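Long-range contact in cellobiose 2-epimerase (Spirochaeta thermophila DSM 6192, PDB 5ZIG), which probably catalyses the reversible epimerization of cellobiose to 4-O-beta-D-glucopyranosyl-D-mannose: residues G48-T60 with F102-S114. Residues are numbered along the deposited sequence; the frame is centred on the assembly and turned at random.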
# COMPACT_ATOMS: atom_id res chain seq x y z
N GLY A 48 13.23 -16.11 12.64
CA GLY A 48 12.21 -17.11 12.48
C GLY A 48 10.92 -16.53 13.03
O GLY A 48 10.92 -15.44 13.60
N PRO A 49 9.80 -17.24 12.87
CA PRO A 49 8.53 -16.71 13.37
C PRO A 49 8.41 -16.86 14.88
O PRO A 49 8.91 -17.82 15.48
CB PRO A 49 7.49 -17.56 12.65
CG PRO A 49 8.16 -18.87 12.53
CD PRO A 49 9.61 -18.54 12.22
N ASP A 50 7.74 -15.89 15.49
CA ASP A 50 7.35 -16.00 16.88
C ASP A 50 5.86 -16.30 16.88
O ASP A 50 5.08 -15.39 16.57
CB ASP A 50 7.65 -14.71 17.63
CG ASP A 50 7.11 -14.69 19.07
OD1 ASP A 50 6.59 -15.71 19.57
OD2 ASP A 50 7.23 -13.62 19.70
N PRO A 51 5.43 -17.52 17.17
CA PRO A 51 4.00 -17.83 17.19
C PRO A 51 3.26 -17.35 18.43
O PRO A 51 2.07 -17.64 18.58
CB PRO A 51 3.99 -19.37 17.12
CG PRO A 51 5.25 -19.76 17.80
CD PRO A 51 6.26 -18.70 17.47
N THR A 52 3.92 -16.63 19.34
CA THR A 52 3.21 -15.95 20.41
C THR A 52 2.81 -14.53 20.04
O THR A 52 2.04 -13.90 20.77
CB THR A 52 4.05 -15.90 21.69
OG1 THR A 52 5.03 -14.87 21.57
CG2 THR A 52 4.75 -17.24 21.96
N ALA A 53 3.32 -14.02 18.91
CA ALA A 53 3.09 -12.64 18.57
C ALA A 53 1.64 -12.44 18.14
O ALA A 53 1.03 -13.32 17.54
CB ALA A 53 4.01 -12.20 17.43
N PRO A 54 1.06 -11.29 18.46
CA PRO A 54 -0.27 -10.97 17.93
C PRO A 54 -0.23 -10.75 16.42
O PRO A 54 0.79 -10.37 15.85
CB PRO A 54 -0.65 -9.68 18.67
CG PRO A 54 0.33 -9.55 19.79
CD PRO A 54 1.59 -10.21 19.31
N LYS A 55 -1.39 -10.99 15.80
CA LYS A 55 -1.60 -10.90 14.36
C LYS A 55 -2.43 -9.66 14.03
O LYS A 55 -3.53 -9.47 14.57
CB LYS A 55 -2.25 -12.17 13.84
CG LYS A 55 -1.63 -13.41 14.46
CD LYS A 55 -2.36 -14.69 14.09
CE LYS A 55 -1.49 -15.91 14.30
NZ LYS A 55 -2.28 -17.17 14.28
N GLY A 56 -1.88 -8.81 13.16
CA GLY A 56 -2.51 -7.56 12.85
C GLY A 56 -3.55 -7.67 11.75
O GLY A 56 -3.50 -8.56 10.90
N LEU A 57 -4.50 -6.74 11.79
CA LEU A 57 -5.50 -6.63 10.74
C LEU A 57 -4.84 -6.32 9.40
O LEU A 57 -5.11 -6.99 8.40
CB LEU A 57 -6.51 -5.55 11.11
CG LEU A 57 -7.47 -5.15 10.00
CD1 LEU A 57 -8.22 -6.36 9.43
CD2 LEU A 57 -8.43 -4.06 10.53
N VAL A 58 -4.01 -5.26 9.36
CA VAL A 58 -3.30 -4.86 8.14
C VAL A 58 -2.51 -6.02 7.55
O VAL A 58 -2.64 -6.35 6.37
CB VAL A 58 -2.37 -3.67 8.43
CG1 VAL A 58 -1.71 -3.17 7.14
CG2 VAL A 58 -3.11 -2.54 9.13
N MET A 59 -1.66 -6.65 8.37
CA MET A 59 -0.79 -7.71 7.87
C MET A 59 -1.61 -8.88 7.31
O MET A 59 -1.31 -9.40 6.23
CB MET A 59 0.14 -8.18 8.98
CG MET A 59 1.05 -9.34 8.62
SD MET A 59 1.15 -10.49 10.02
CE MET A 59 -0.52 -11.14 9.99
N THR A 60 -2.66 -9.28 8.01
CA THR A 60 -3.49 -10.39 7.55
C THR A 60 -4.21 -10.04 6.26
O THR A 60 -4.33 -10.89 5.36
CB THR A 60 -4.50 -10.75 8.65
OG1 THR A 60 -3.78 -11.15 9.82
CG2 THR A 60 -5.43 -11.89 8.19
N PHE A 102 -13.69 -4.67 11.40
CA PHE A 102 -12.61 -5.57 11.78
C PHE A 102 -11.80 -4.99 12.92
O PHE A 102 -11.49 -3.79 12.92
CB PHE A 102 -11.71 -5.88 10.55
CG PHE A 102 -12.44 -6.60 9.44
CD1 PHE A 102 -13.22 -5.88 8.54
CD2 PHE A 102 -12.42 -7.97 9.35
CE1 PHE A 102 -13.93 -6.53 7.57
CE2 PHE A 102 -13.15 -8.61 8.39
CZ PHE A 102 -13.90 -7.89 7.48
N PHE A 103 -11.50 -5.84 13.91
CA PHE A 103 -10.58 -5.46 14.98
C PHE A 103 -9.18 -5.16 14.45
O PHE A 103 -8.74 -5.70 13.43
CB PHE A 103 -10.47 -6.59 16.01
CG PHE A 103 -11.76 -6.98 16.65
CD1 PHE A 103 -12.48 -6.07 17.40
CD2 PHE A 103 -12.23 -8.28 16.53
CE1 PHE A 103 -13.67 -6.45 17.99
CE2 PHE A 103 -13.42 -8.66 17.13
CZ PHE A 103 -14.14 -7.75 17.86
N TRP A 104 -8.45 -4.33 15.20
CA TRP A 104 -7.09 -3.94 14.84
C TRP A 104 -6.10 -5.10 14.98
O TRP A 104 -5.21 -5.28 14.14
CB TRP A 104 -6.66 -2.75 15.71
CG TRP A 104 -5.28 -2.29 15.46
CD1 TRP A 104 -4.25 -2.32 16.35
CD2 TRP A 104 -4.78 -1.67 14.28
NE1 TRP A 104 -3.12 -1.80 15.77
CE2 TRP A 104 -3.42 -1.39 14.51
CE3 TRP A 104 -5.34 -1.37 13.02
CZ2 TRP A 104 -2.60 -0.81 13.54
CZ3 TRP A 104 -4.52 -0.78 12.06
CH2 TRP A 104 -3.15 -0.52 12.33
N SER A 105 -6.23 -5.89 16.04
CA SER A 105 -5.32 -7.00 16.22
C SER A 105 -6.01 -8.04 17.08
O SER A 105 -6.93 -7.73 17.84
CB SER A 105 -4.01 -6.57 16.88
OG SER A 105 -4.25 -5.90 18.11
N VAL A 106 -5.56 -9.29 16.94
CA VAL A 106 -6.02 -10.37 17.79
C VAL A 106 -4.82 -11.15 18.27
O VAL A 106 -3.70 -11.01 17.76
CB VAL A 106 -7.06 -11.28 17.10
CG1 VAL A 106 -8.23 -10.45 16.49
CG2 VAL A 106 -6.40 -12.13 16.02
N HIS A 107 -5.07 -12.01 19.26
CA HIS A 107 -4.06 -12.92 19.76
C HIS A 107 -3.81 -14.03 18.75
O HIS A 107 -4.62 -14.26 17.86
CB HIS A 107 -4.53 -13.52 21.09
CG HIS A 107 -4.57 -12.52 22.20
ND1 HIS A 107 -3.49 -12.31 23.04
CD2 HIS A 107 -5.54 -11.67 22.60
CE1 HIS A 107 -3.81 -11.38 23.92
NE2 HIS A 107 -5.04 -10.97 23.68
N PRO A 108 -2.64 -14.73 18.87
CA PRO A 108 -2.39 -15.91 18.02
C PRO A 108 -3.63 -16.75 17.73
O PRO A 108 -3.91 -17.01 16.55
CB PRO A 108 -1.34 -16.69 18.83
CG PRO A 108 -0.54 -15.57 19.54
CD PRO A 108 -1.45 -14.35 19.65
N ASP A 109 -4.40 -17.15 18.76
CA ASP A 109 -5.58 -17.98 18.57
C ASP A 109 -6.78 -17.21 18.03
O ASP A 109 -7.84 -17.81 17.80
CB ASP A 109 -5.96 -18.70 19.88
CG ASP A 109 -6.49 -17.77 20.99
OD1 ASP A 109 -6.63 -16.53 20.81
OD2 ASP A 109 -6.76 -18.30 22.08
N GLY A 110 -6.66 -15.91 17.80
CA GLY A 110 -7.75 -15.15 17.25
C GLY A 110 -8.61 -14.41 18.26
O GLY A 110 -9.52 -13.69 17.85
N THR A 111 -8.34 -14.57 19.55
CA THR A 111 -9.00 -13.76 20.56
C THR A 111 -8.74 -12.28 20.29
O THR A 111 -7.58 -11.90 20.09
CB THR A 111 -8.47 -14.13 21.94
OG1 THR A 111 -8.87 -15.47 22.28
CG2 THR A 111 -8.98 -13.15 22.98
N PRO A 112 -9.77 -11.42 20.31
CA PRO A 112 -9.50 -10.00 20.04
C PRO A 112 -8.46 -9.47 21.01
O PRO A 112 -8.48 -9.77 22.21
CB PRO A 112 -10.87 -9.33 20.25
CG PRO A 112 -11.85 -10.40 19.99
CD PRO A 112 -11.21 -11.68 20.49
N LEU A 113 -7.49 -8.72 20.47
CA LEU A 113 -6.53 -7.98 21.28
C LEU A 113 -6.94 -6.52 21.29
O LEU A 113 -7.66 -6.08 22.20
CB LEU A 113 -5.09 -8.16 20.76
CG LEU A 113 -3.99 -7.46 21.58
CD1 LEU A 113 -4.33 -7.44 23.06
CD2 LEU A 113 -2.67 -8.16 21.41
N SER A 114 -6.52 -5.75 20.29
CA SER A 114 -6.95 -4.36 20.17
C SER A 114 -8.28 -4.33 19.40
O SER A 114 -8.34 -4.70 18.23
CB SER A 114 -5.88 -3.52 19.49
OG SER A 114 -6.38 -2.26 19.10
O HOH W 1 -3.18 -4.04 12.11
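The P108 ring fits into a hollow of backbone carbonyls formed by P51, T52 and A53. P108 CG lies 3.3 Å from T52 O and close to A53 O. The extended K55 chain passes the backbone of P108, with CD and CE near P108 CA and O, and K55 NZ gives a hydrogen bond to P108 O (2.8 Å). NZ also forms a salt bridge with D35 and a hydrogen bond with G39 O, so the buried ammonium has several partners. K55 and V106 form an antiparallel hydrogen-bonded pair, bonded in both directions between their backbones. Next to it, G56 and S105 are the non-hydrogen-bonded pair. Beyond G56, the N-cap, L57 N bonds to W104 O from above the carbonyl plane. With CG anti to its own N (chi1 170°), the L57 side chain runs over F103 O and places both methyls near F102 CB. V58 CG2 rests against the W104 indole at CZ3. Beside K55, P54 CG meets L113 CD2, and the two side chains cross obliquely. Strands 55-56 and 105-106 make a small antiparallel sheet among the helices of the family's (alpha/alpha)6 barrel; 55-56 leads straight into helix 57-73. K55 and L57 also touch helix 77-94, while V58 and F102 pack on helix 119-136.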